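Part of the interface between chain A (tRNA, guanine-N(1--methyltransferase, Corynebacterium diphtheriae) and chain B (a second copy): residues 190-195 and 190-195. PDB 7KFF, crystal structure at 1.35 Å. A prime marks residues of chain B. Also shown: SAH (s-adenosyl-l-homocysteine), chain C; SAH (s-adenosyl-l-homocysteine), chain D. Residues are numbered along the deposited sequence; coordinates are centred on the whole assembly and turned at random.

Chain A (190-195) SIGDYV
Chain B 190-195: SIGDYV

Two copies of the segment Ser190–Val195 meet across an exact two-fold axis, so each contact between unlike residues occurs twice, while those of a residue with its own mate straddle the axis and occur once. The end-to-end directions (CA 191 to CA 194) lie 158° apart, nearly antiparallel, and the register centres on Gly192 and Gly192′, whose CA atoms are 5.9 Å apart. The contact is small, 172 Å² summed over both sides, and Ile191 and Tyr194 supply nearly all of it.

Phi/psi run -101/138 at Ser190, -86/-7 at Ile191, 165/173 at Gly192, -89/67 at Asp193, -158/162 at Tyr194 and -111/120 at Val195. Tyr194 (chi1 42°, p; chi2 80°) has its CA-to-CB bond toward the other copy, and its OH donates to Ile191′ O at 2.8 Å; the carbonyl lies at the ring edge, near its plane. The mate, Tyr194′ OH to Ile191 O, is also 2.8 Å. These bonds satisfy two carbonyls that face each other across the axis, Ile191 O and Ile191′ O, at 3.2 Å; both are acceptors, so no hydrogen bond joins them. The hydroxyls, Tyr194 OH and Tyr194′ OH, stand 3.7 Å apart. The CA-to-CB bond of Ile191 (p, t) runs sideways, and its CB lies 4.4 Å from Tyr194′ CZ.

Gly192 has no side chain; an ideal CB would clash with Tyr194 CE2 of its own chain, at 2.2 Å. Gly192 N donates to Ser190 OG (3.1 Å; Ser190 chi1 t), and Tyr194 N reaches Gly192 O in a weak bond of 3.0 Å.

The same backbone reads the adenine: Ile191 N donates to SAH (chain C) N1 at 3.1 Å, while SAH (chain C) N6 donates to Tyr194 O at 2.8 Å and weakly to Gly192 O at 3.0 Å. Ile191′, Gly192′ and Tyr194′ hold SAH (chain D) likewise. Thus Ile191 serves ligand through N and partner through O. The CA-to-CB bond of Asp193 (m) runs sideways, its carboxylate satisfied elsewhere in the structure; Val195 (t) is out of reach.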

ATOM      1  N   SER A 190      -7.380   4.644   3.771  1.00 12.57           N
ATOM      2  CA  SER A 190      -6.702   4.580   2.490  1.00 12.34           C
ATOM      3  C   SER A 190      -5.224   4.279   2.703  1.00 11.79           C
ATOM      4  O   SER A 190      -4.583   4.874   3.576  1.00 14.09           O
ATOM      5  CB  SER A 190      -6.797   5.917   1.765  1.00 13.04           C
ATOM      6  OG  SER A 190      -6.027   5.807   0.577  1.00 14.07           O
ATOM      7  N   ILE A 191      -4.658   3.395   1.878  1.00 11.78           N
ATOM      8  CA  ILE A 191      -3.215   3.155   1.973  1.00 11.95           C
ATOM      9  C   ILE A 191      -2.383   4.140   1.150  1.00 12.44           C
ATOM     10  O   ILE A 191      -1.146   4.142   1.266  1.00 13.72           O
ATOM     11  CB  ILE A 191      -2.808   1.682   1.726  1.00 12.73           C
ATOM     12  CG1 ILE A 191      -3.127   1.247   0.285  1.00 13.51           C
ATOM     13  CG2 ILE A 191      -3.451   0.788   2.769  1.00 14.12           C
ATOM     14  CD1 ILE A 191      -2.367   0.011  -0.144  1.00 13.64           C
ATOM     15  N   GLY A 192      -3.017   4.993   0.353  1.00 12.69           N
ATOM     16  CA  GLY A 192      -2.291   5.991  -0.411  1.00 13.02           C
ATOM     17  C   GLY A 192      -3.163   6.582  -1.487  1.00 13.15           C
ATOM     18  O   GLY A 192      -4.273   6.103  -1.754  1.00 13.82           O
ATOM     19  N   ASP A 193      -2.624   7.615  -2.138  1.00 14.28           N
ATOM     20  CA  ASP A 193      -3.394   8.400  -3.110  1.00 14.95           C
ATOM     21  C   ASP A 193      -3.256   7.783  -4.505  1.00 14.92           C
ATOM     22  O   ASP A 193      -2.689   8.347  -5.443  1.00 16.49           O
ATOM     23  CB  ASP A 193      -2.973   9.869  -3.097  1.00 16.44           C
ATOM     24  CG  ASP A 193      -3.397  10.616  -1.828  1.00 19.62           C
ATOM     25  OD1 ASP A 193      -4.078  10.050  -0.946  1.00 22.29           O
ATOM     26  OD2 ASP A 193      -3.059  11.820  -1.736  1.00 21.80           O
ATOM     27  N   TYR A 194      -3.813   6.589  -4.628  1.00 13.83           N
ATOM     28  CA  TYR A 194      -3.789   5.827  -5.869  1.00 12.47           C
ATOM     29  C   TYR A 194      -4.943   4.843  -5.764  1.00 13.57           C
ATOM     30  O   TYR A 194      -5.490   4.621  -4.678  1.00 15.01           O
ATOM     31  CB  TYR A 194      -2.448   5.117  -6.093  1.00 13.68           C
ATOM     32  CG  TYR A 194      -1.875   4.487  -4.858  1.00 12.79           C
ATOM     33  CD1 TYR A 194      -2.340   3.266  -4.406  1.00 13.08           C
ATOM     34  CD2 TYR A 194      -0.878   5.118  -4.130  1.00 13.60           C
ATOM     35  CE1 TYR A 194      -1.834   2.686  -3.249  1.00 12.44           C
ATOM     36  CE2 TYR A 194      -0.343   4.543  -3.000  1.00 13.72           C
ATOM     37  CZ  TYR A 194      -0.832   3.319  -2.565  1.00 12.96           C
ATOM     38  OH  TYR A 194      -0.346   2.728  -1.435  1.00 14.12           O
ATOM     39  N   VAL A 195      -5.356   4.306  -6.906  1.00 13.78           N
ATOM     40  CA  VAL A 195      -6.574   3.510  -6.975  1.00 12.86           C
ATOM     41  C   VAL A 195      -6.233   2.047  -7.231  1.00 12.83           C
ATOM     42  O   VAL A 195      -5.624   1.707  -8.249  1.00 14.08           O
ATOM     43  CB  VAL A 195      -7.549   4.057  -8.035  1.00 15.04           C
ATOM     44  CG1 VAL A 195      -8.824   3.221  -8.033  1.00 16.64           C
ATOM     45  CG2 VAL A 195      -7.827   5.559  -7.824  1.00 18.13           C
TER
ATOM     46  N   SER B 190       7.976   4.490  -2.544  1.00 12.57           N
ATOM     47  CA  SER B 190       7.274   4.178  -1.313  1.00 12.34           C
ATOM     48  C   SER B 190       5.773   4.136  -1.572  1.00 11.79           C
ATOM     49  O   SER B 190       5.230   5.015  -2.246  1.00 14.09           O
ATOM     50  CB  SER B 190       7.527   5.255  -0.264  1.00 13.04           C
ATOM     51  OG  SER B 190       6.729   4.936   0.866  1.00 14.07           O
ATOM     52  N   ILE B 191       5.085   3.145  -0.999  1.00 11.78           N
ATOM     53  CA  ILE B 191       3.624   3.125  -1.129  1.00 11.95           C
ATOM     54  C   ILE B 191       2.912   3.957  -0.062  1.00 12.44           C
ATOM     55  O   ILE B 191       1.687   4.146  -0.153  1.00 13.72           O
ATOM     56  CB  ILE B 191       3.029   1.703  -1.271  1.00 12.73           C
ATOM     57  CG1 ILE B 191       3.265   0.869  -0.001  1.00 13.51           C
ATOM     58  CG2 ILE B 191       3.571   1.041  -2.523  1.00 14.12           C
ATOM     59  CD1 ILE B 191       2.347  -0.330   0.101  1.00 13.64           C
ATOM     60  N   GLY B 192       3.636   4.482   0.920  1.00 12.69           N
ATOM     61  CA  GLY B 192       3.030   5.329   1.932  1.00 13.02           C
ATOM     62  C   GLY B 192       3.951   5.501   3.111  1.00 13.15           C
ATOM     63  O   GLY B 192       4.987   4.829   3.224  1.00 13.82           O
ATOM     64  N   ASP B 193       3.538   6.385   4.019  1.00 14.28           N
ATOM     65  CA  ASP B 193       4.385   6.782   5.150  1.00 14.95           C
ATOM     66  C   ASP B 193       4.145   5.843   6.336  1.00 14.92           C
ATOM     67  O   ASP B 193       3.639   6.208   7.399  1.00 16.49           O
ATOM     68  CB  ASP B 193       4.156   8.244   5.531  1.00 16.44           C
ATOM     69  CG  ASP B 193       4.694   9.239   4.496  1.00 19.62           C
ATOM     70  OD1 ASP B 193       5.312   8.841   3.485  1.00 22.29           O
ATOM     71  OD2 ASP B 193       4.514  10.456   4.729  1.00 21.80           O
ATOM     72  N   TYR B 194       4.542   4.598   6.131  1.00 13.83           N
ATOM     73  CA  TYR B 194       4.400   3.546   7.128  1.00 12.47           C
ATOM     74  C   TYR B 194       5.422   2.484   6.749  1.00 13.57           C
ATOM     75  O   TYR B 194       5.953   2.489   5.633  1.00 15.01           O
ATOM     76  CB  TYR B 194       2.977   2.979   7.181  1.00 13.68           C
ATOM     77  CG  TYR B 194       2.350   2.775   5.834  1.00 12.79           C
ATOM     78  CD1 TYR B 194       2.662   1.667   5.069  1.00 13.08           C
ATOM     79  CD2 TYR B 194       1.454   3.696   5.315  1.00 13.60           C
ATOM     80  CE1 TYR B 194       2.107   1.480   3.809  1.00 12.44           C
ATOM     81  CE2 TYR B 194       0.869   3.512   4.082  1.00 13.72           C
ATOM     82  CZ  TYR B 194       1.204   2.393   3.333  1.00 12.96           C
ATOM     83  OH  TYR B 194       0.666   2.188   2.096  1.00 14.12           O
ATOM     84  N   VAL B 195       5.743   1.618   7.702  1.00 13.78           N
ATOM     85  CA  VAL B 195       6.847   0.683   7.538  1.00 12.86           C
ATOM     86  C   VAL B 195       6.318  -0.739   7.407  1.00 12.83           C
ATOM     87  O   VAL B 195       5.654  -1.254   8.310  1.00 14.08           O
ATOM     88  CB  VAL B 195       7.866   0.803   8.688  1.00 15.04           C
ATOM     89  CG1 VAL B 195       9.024  -0.159   8.444  1.00 16.64           C
ATOM     90  CG2 VAL B 195       8.337   2.259   8.874  1.00 18.13           C
TER
HETATM   91  N   SAH C 302     -14.733   4.285  -7.605  1.00 47.70           N
HETATM   92  CA  SAH C 302     -13.906   4.103  -6.430  1.00 44.24           C
HETATM   93  CB  SAH C 302     -13.050   2.882  -6.683  1.00 38.65           C
HETATM   94  CG  SAH C 302     -13.244   1.737  -5.706  1.00 29.01           C
HETATM   95  SD  SAH C 302     -11.796   0.729  -5.959  1.00 21.49           S
HETATM   96  C   SAH C 302     -12.988   5.274  -6.125  1.00 47.02           C
HETATM   97  O   SAH C 302     -12.121   5.624  -6.922  1.00 49.05           O
HETATM   98  OXT SAH C 302     -13.082   5.874  -5.055  1.00 45.28           O
HETATM   99  C5' SAH C 302     -12.437  -0.786  -5.257  1.00 18.08           C
HETATM  100  C4' SAH C 302     -11.978  -1.061  -3.839  1.00 15.41           C
HETATM  101  O4' SAH C 302     -10.560  -1.196  -3.773  1.00 13.82           O
HETATM  102  C3' SAH C 302     -12.325  -0.014  -2.769  1.00 15.41           C
HETATM  103  O3' SAH C 302     -13.652  -0.087  -2.393  1.00 19.11           O
HETATM  104  C2' SAH C 302     -11.324  -0.388  -1.675  1.00 13.71           C
HETATM  105  O2' SAH C 302     -11.746  -1.526  -0.964  1.00 15.64           O
HETATM  106  C1' SAH C 302     -10.111  -0.761  -2.501  1.00 13.33           C
HETATM  107  N9  SAH C 302      -9.195   0.375  -2.711  1.00 12.18           N
HETATM  108  C8  SAH C 302      -8.934   1.033  -3.893  1.00 12.50           C
HETATM  109  N7  SAH C 302      -7.981   1.959  -3.682  1.00 12.86           N
HETATM  110  C5  SAH C 302      -7.644   1.914  -2.363  1.00 12.10           C
HETATM  111  C6  SAH C 302      -6.741   2.631  -1.592  1.00 11.59           C
HETATM  112  N6  SAH C 302      -5.965   3.625  -2.072  1.00 13.11           N
HETATM  113  N1  SAH C 302      -6.635   2.320  -0.256  1.00 12.06           N
HETATM  114  C2  SAH C 302      -7.395   1.313   0.288  1.00 11.82           C
HETATM  115  N3  SAH C 302      -8.278   0.593  -0.460  1.00 12.35           N
HETATM  116  C4  SAH C 302      -8.389   0.905  -1.757  1.00 12.69           C
HETATM  117  N   SAH D 302      15.027   0.216   8.210  1.00 47.70           N
HETATM  118  CA  SAH D 302      14.204   0.457   7.043  1.00 44.24           C
HETATM  119  CB  SAH D 302      13.194  -0.667   6.981  1.00 38.65           C
HETATM  120  CG  SAH D 302      13.257  -1.530   5.734  1.00 29.01           C
HETATM  121  SD  SAH D 302      11.688  -2.377   5.737  1.00 21.49           S
HETATM  122  C   SAH D 302      13.448   1.774   7.072  1.00 47.02           C
HETATM  123  O   SAH D 302      12.620   2.010   7.948  1.00 49.05           O
HETATM  124  OXT SAH D 302      13.636   2.618   6.197  1.00 45.28           O
HETATM  125  C5' SAH D 302      12.143  -3.722   4.651  1.00 18.08           C
HETATM  126  C4' SAH D 302      11.677  -3.554   3.219  1.00 15.41           C
HETATM  127  O4' SAH D 302      10.255  -3.485   3.145  1.00 13.82           O
HETATM  128  C3' SAH D 302      12.173  -2.316   2.456  1.00 15.41           C
HETATM  129  O3' SAH D 302      13.487  -2.457   2.051  1.00 19.11           O
HETATM  130  C2' SAH D 302      11.151  -2.259   1.320  1.00 13.71           C
HETATM  131  O2' SAH D 302      11.436  -3.213   0.327  1.00 15.64           O
HETATM  132  C1' SAH D 302       9.886  -2.677   2.039  1.00 13.33           C
HETATM  133  N9  SAH D 302       9.121  -1.529   2.556  1.00 12.18           N
HETATM  134  C8  SAH D 302       8.925  -1.177   3.873  1.00 12.50           C
HETATM  135  N7  SAH D 302       8.101  -0.114   3.930  1.00 12.86           N
HETATM  136  C5  SAH D 302       7.785   0.233   2.652  1.00 12.10           C
HETATM  137  C6  SAH D 302       6.993   1.237   2.112  1.00 11.59           C
HETATM  138  N6  SAH D 302       6.343   2.160   2.849  1.00 13.11           N
HETATM  139  N1  SAH D 302       6.871   1.305   0.743  1.00 12.06           N
HETATM  140  C2  SAH D 302       7.507   0.387  -0.060  1.00 11.82           C
HETATM  141  N3  SAH D 302       8.277  -0.611   0.457  1.00 12.35           N
HETATM  142  C4  SAH D 302       8.405  -0.668   1.789  1.00 12.69           C